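Local coordinates for protein agglutinin (Rhizoctonia solani, PDB 4G9N) that is a fungal lectin of the ricin-type beta-trefoil family that binds N-acetylgalactosamine, and so probably recognises glycans ending in that sugar, at residues V20-R25 against D43-R48. Residues are numbered along the deposited sequence; the frame is centred on the assembly and turned at random.
Sequences VLDLWR and DNQKWR. With NGA (2-acetamido-2-deoxy-beta-D-galactopyranose), chain E.
Asp22 and Gln45 meet at a sugar site of a ricin-type beta-trefoil, where strand 20-23 faces the QxW signature formed here by Gln45 and Trp47. Followed outward, Asp22 shows how the site is built. Its CB lies 4.1 Å from Gln45 NE2, and with CG anti to the backbone N the carboxylate reaches the N-acetylgalactosamine (NGA). CG lies 3.5 Å from NGA O3 and 3.6 Å from NGA O4, the two hydroxyl oxygens that OD2 and OD1 then bond. OD1 accepts from NGA O4 and from Gln35 NE2. OD2 accepts from NGA O3, at a modelled 2.5 Å that is doubtfully short, and from Gln45 NE2 at 2.9 Å, the amide donating to the anti lone pair with an N-H...O angle of 168°. The amide and carboxylate planes stand 77° apart. Because Gln45 also bonds Lys38 O through NE2 and His40 N through OE1, its amide is held at both ends, a second-shell brace that, with Gln35 NE2 on OD1, helps set how the carboxylate is turned.

Asn44 works in the first shell: its ND2 donates to NGA O3 at 2.9 Å and, almost straight, to Leu23 O, which lies in the amide plane. In return Leu23 N donates to Asn44 O, so the two residues are joined both ways. Arg25 N supplies a further bond to NGA O4.

Behind the site, Trp47 is pinned to the same strand. Leu21 CD2 sits 3.8 Å from the centroid of the five-membered ring, a CH-pi contact over one face. At the ring edge NE1 donates to Leu21 O at 2.9 Å, approaching from 61° above the carbonyl plane, and water 1 links that same oxygen to Gln45 O.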
loop_
_atom_site.group_PDB
_atom_site.type_symbol
_atom_site.label_atom_id
_atom_site.label_comp_id
_atom_site.label_asym_id
_atom_site.label_seq_id
_atom_site.Cartn_x
_atom_site.Cartn_y
_atom_site.Cartn_z
ATOM N N VAL B 20 -7.998 -6.074 17.599
ATOM C CA VAL B 20 -7.009 -6.632 16.676
ATOM C C VAL B 20 -7.514 -7.846 15.903
ATOM O O VAL B 20 -8.489 -8.491 16.300
ATOM C CB VAL B 20 -5.692 -6.990 17.400
ATOM C CG1 VAL B 20 -5.172 -5.785 18.231
ATOM C CG2 VAL B 20 -5.880 -8.219 18.268
ATOM N N LEU B 21 -6.857 -8.151 14.792
ATOM C CA LEU B 21 -7.279 -9.278 13.963
ATOM C C LEU B 21 -6.973 -10.582 14.698
ATOM O O LEU B 21 -5.831 -10.833 15.094
ATOM C CB LEU B 21 -6.561 -9.250 12.614
ATOM C CG LEU B 21 -7.135 -10.151 11.519
ATOM C CD1 LEU B 21 -8.413 -9.532 10.959
ATOM C CD2 LEU B 21 -6.113 -10.395 10.406
ATOM N N ASP B 22 -7.991 -11.419 14.855
ATOM C CA ASP B 22 -7.934 -12.540 15.788
ATOM C C ASP B 22 -8.452 -13.827 15.121
ATOM O O ASP B 22 -9.553 -13.854 14.559
ATOM C CB ASP B 22 -8.764 -12.164 17.030
ATOM C CG ASP B 22 -8.895 -13.310 18.053
ATOM O OD1 ASP B 22 -9.579 -14.316 17.751
ATOM O OD2 ASP B 22 -8.357 -13.178 19.182
ATOM N N LEU B 23 -7.651 -14.886 15.148
ATOM C CA LEU B 23 -8.136 -16.189 14.684
ATOM C C LEU B 23 -8.804 -16.940 15.837
ATOM O O LEU B 23 -8.149 -17.287 16.818
ATOM C CB LEU B 23 -7.014 -17.039 14.087
ATOM C CG LEU B 23 -7.444 -18.408 13.528
ATOM C CD1 LEU B 23 -8.371 -18.291 12.331
ATOM C CD2 LEU B 23 -6.245 -19.258 13.181
ATOM N N TRP B 24 -10.109 -17.175 15.711
ATOM C CA TRP B 24 -10.894 -17.887 16.729
ATOM C C TRP B 24 -10.172 -19.097 17.366
ATOM O O TRP B 24 -9.927 -20.116 16.709
ATOM C CB TRP B 24 -12.238 -18.307 16.134
ATOM C CG TRP B 24 -13.242 -18.742 17.147
ATOM C CD1 TRP B 24 -14.087 -17.943 17.866
ATOM C CD2 TRP B 24 -13.516 -20.091 17.551
ATOM N NE1 TRP B 24 -14.868 -18.713 18.694
ATOM C CE2 TRP B 24 -14.538 -20.033 18.520
ATOM C CE3 TRP B 24 -13.001 -21.337 17.186
ATOM C CZ2 TRP B 24 -15.051 -21.179 19.133
ATOM C CZ3 TRP B 24 -13.510 -22.474 17.794
ATOM C CH2 TRP B 24 -14.527 -22.386 18.754
ATOM N N ARG B 25 -9.821 -18.938 18.644
ATOM C CA ARG B 25 -9.069 -19.924 19.446
ATOM C C ARG B 25 -7.760 -20.435 18.809
ATOM O O ARG B 25 -7.213 -21.454 19.230
ATOM C CB ARG B 25 -9.975 -21.084 19.927
ATOM C CG ARG B 25 -11.382 -20.630 20.356
ATOM C CD ARG B 25 -11.914 -21.273 21.643
ATOM N NE ARG B 25 -12.456 -22.615 21.452
ATOM C CZ ARG B 25 -13.664 -23.032 21.840
ATOM N NH1 ARG B 25 -14.526 -22.224 22.453
ATOM N NH2 ARG B 25 -14.015 -24.287 21.597
ATOM N N ASP B 43 -0.284 -15.635 20.185
ATOM C CA ASP B 43 0.090 -16.007 18.821
ATOM C C ASP B 43 -1.084 -16.065 17.848
ATOM O O ASP B 43 -0.910 -15.825 16.655
ATOM C CB ASP B 43 0.846 -17.335 18.794
ATOM C CG ASP B 43 2.278 -17.202 19.275
ATOM O OD1 ASP B 43 2.755 -16.062 19.407
ATOM O OD2 ASP B 43 2.933 -18.240 19.510
ATOM N N ASN B 44 -2.277 -16.385 18.340
ATOM C CA ASN B 44 -3.458 -16.351 17.474
ATOM C C ASN B 44 -3.851 -14.937 17.063
ATOM O O ASN B 44 -4.776 -14.756 16.267
ATOM C CB ASN B 44 -4.652 -17.067 18.106
ATOM C CG ASN B 44 -5.283 -16.273 19.219
ATOM O OD1 ASN B 44 -4.601 -15.811 20.132
ATOM N ND2 ASN B 44 -6.595 -16.108 19.151
ATOM N N GLN B 45 -3.149 -13.944 17.611
ATOM C CA GLN B 45 -3.348 -12.542 17.227
ATOM C C GLN B 45 -2.120 -11.967 16.505
ATOM O O GLN B 45 -1.990 -10.751 16.323
ATOM C CB GLN B 45 -3.735 -11.695 18.447
ATOM C CG GLN B 45 -5.089 -12.079 19.048
ATOM C CD GLN B 45 -5.520 -11.161 20.185
ATOM O OE1 GLN B 45 -4.707 -10.438 20.752
ATOM N NE2 GLN B 45 -6.810 -11.185 20.514
ATOM N N LYS B 46 -1.230 -12.858 16.088
ATOM C CA LYS B 46 -0.056 -12.478 15.311
ATOM C C LYS B 46 -0.160 -13.036 13.894
ATOM O O LYS B 46 -0.642 -14.153 13.697
ATOM C CB LYS B 46 1.220 -12.983 15.993
ATOM C CG LYS B 46 1.437 -12.381 17.380
ATOM C CD LYS B 46 2.693 -12.943 18.030
ATOM C CE LYS B 46 2.971 -12.237 19.354
ATOM N NZ LYS B 46 4.275 -12.627 19.967
ATOM N N TRP B 47 0.299 -12.257 12.915
ATOM C CA TRP B 47 0.121 -12.599 11.514
ATOM C C TRP B 47 1.401 -12.358 10.747
ATOM O O TRP B 47 2.005 -11.303 10.876
ATOM C CB TRP B 47 -1.015 -11.765 10.905
ATOM C CG TRP B 47 -2.293 -11.954 11.635
ATOM C CD1 TRP B 47 -2.727 -11.254 12.713
ATOM C CD2 TRP B 47 -3.290 -12.942 11.367
ATOM N NE1 TRP B 47 -3.938 -11.733 13.131
ATOM C CE2 TRP B 47 -4.307 -12.772 12.321
ATOM C CE3 TRP B 47 -3.423 -13.956 10.409
ATOM C CZ2 TRP B 47 -5.445 -13.569 12.350
ATOM C CZ3 TRP B 47 -4.555 -14.747 10.439
ATOM C CH2 TRP B 47 -5.554 -14.547 11.403
ATOM N N ARG B 48 1.813 -13.337 9.949
ATOM C CA ARG B 48 3.026 -13.202 9.146
ATOM C C ARG B 48 2.706 -12.630 7.771
ATOM O O ARG B 48 1.915 -13.205 7.035
ATOM C CB ARG B 48 3.743 -14.549 8.995
ATOM C CG ARG B 48 3.892 -15.317 10.289
ATOM C CD ARG B 48 5.004 -16.338 10.198
ATOM N NE ARG B 48 5.246 -17.005 11.481
ATOM C CZ ARG B 48 4.796 -18.221 11.776
ATOM N NH1 ARG B 48 4.089 -18.902 10.877
ATOM N NH2 ARG B 48 5.049 -18.756 12.964
HETATM C C1 NGA E . -9.596 -17.679 22.876
HETATM C C2 NGA E . -8.528 -16.828 22.200
HETATM C C3 NGA E . -9.138 -15.516 21.745
HETATM C C4 NGA E . -10.330 -15.802 20.831
HETATM C C5 NGA E . -11.317 -16.706 21.561
HETATM C C6 NGA E . -12.444 -17.150 20.645
HETATM C C7 NGA E . -6.270 -17.118 23.014
HETATM C C8 NGA E . -5.226 -16.624 23.978
HETATM N N2 NGA E . -7.469 -16.569 23.146
HETATM O O1 NGA E . -9.042 -18.929 23.222
HETATM O O3 NGA E . -8.150 -14.731 21.120
HETATM O O4 NGA E . -9.941 -16.411 19.617
HETATM O O5 NGA E . -10.685 -17.882 22.006
HETATM O O6 NGA E . -13.161 -16.040 20.159
HETATM O O7 NGA E . -6.019 -17.971 22.157
HETATM O O HOH W 1 -3.681 -8.884 15.178
#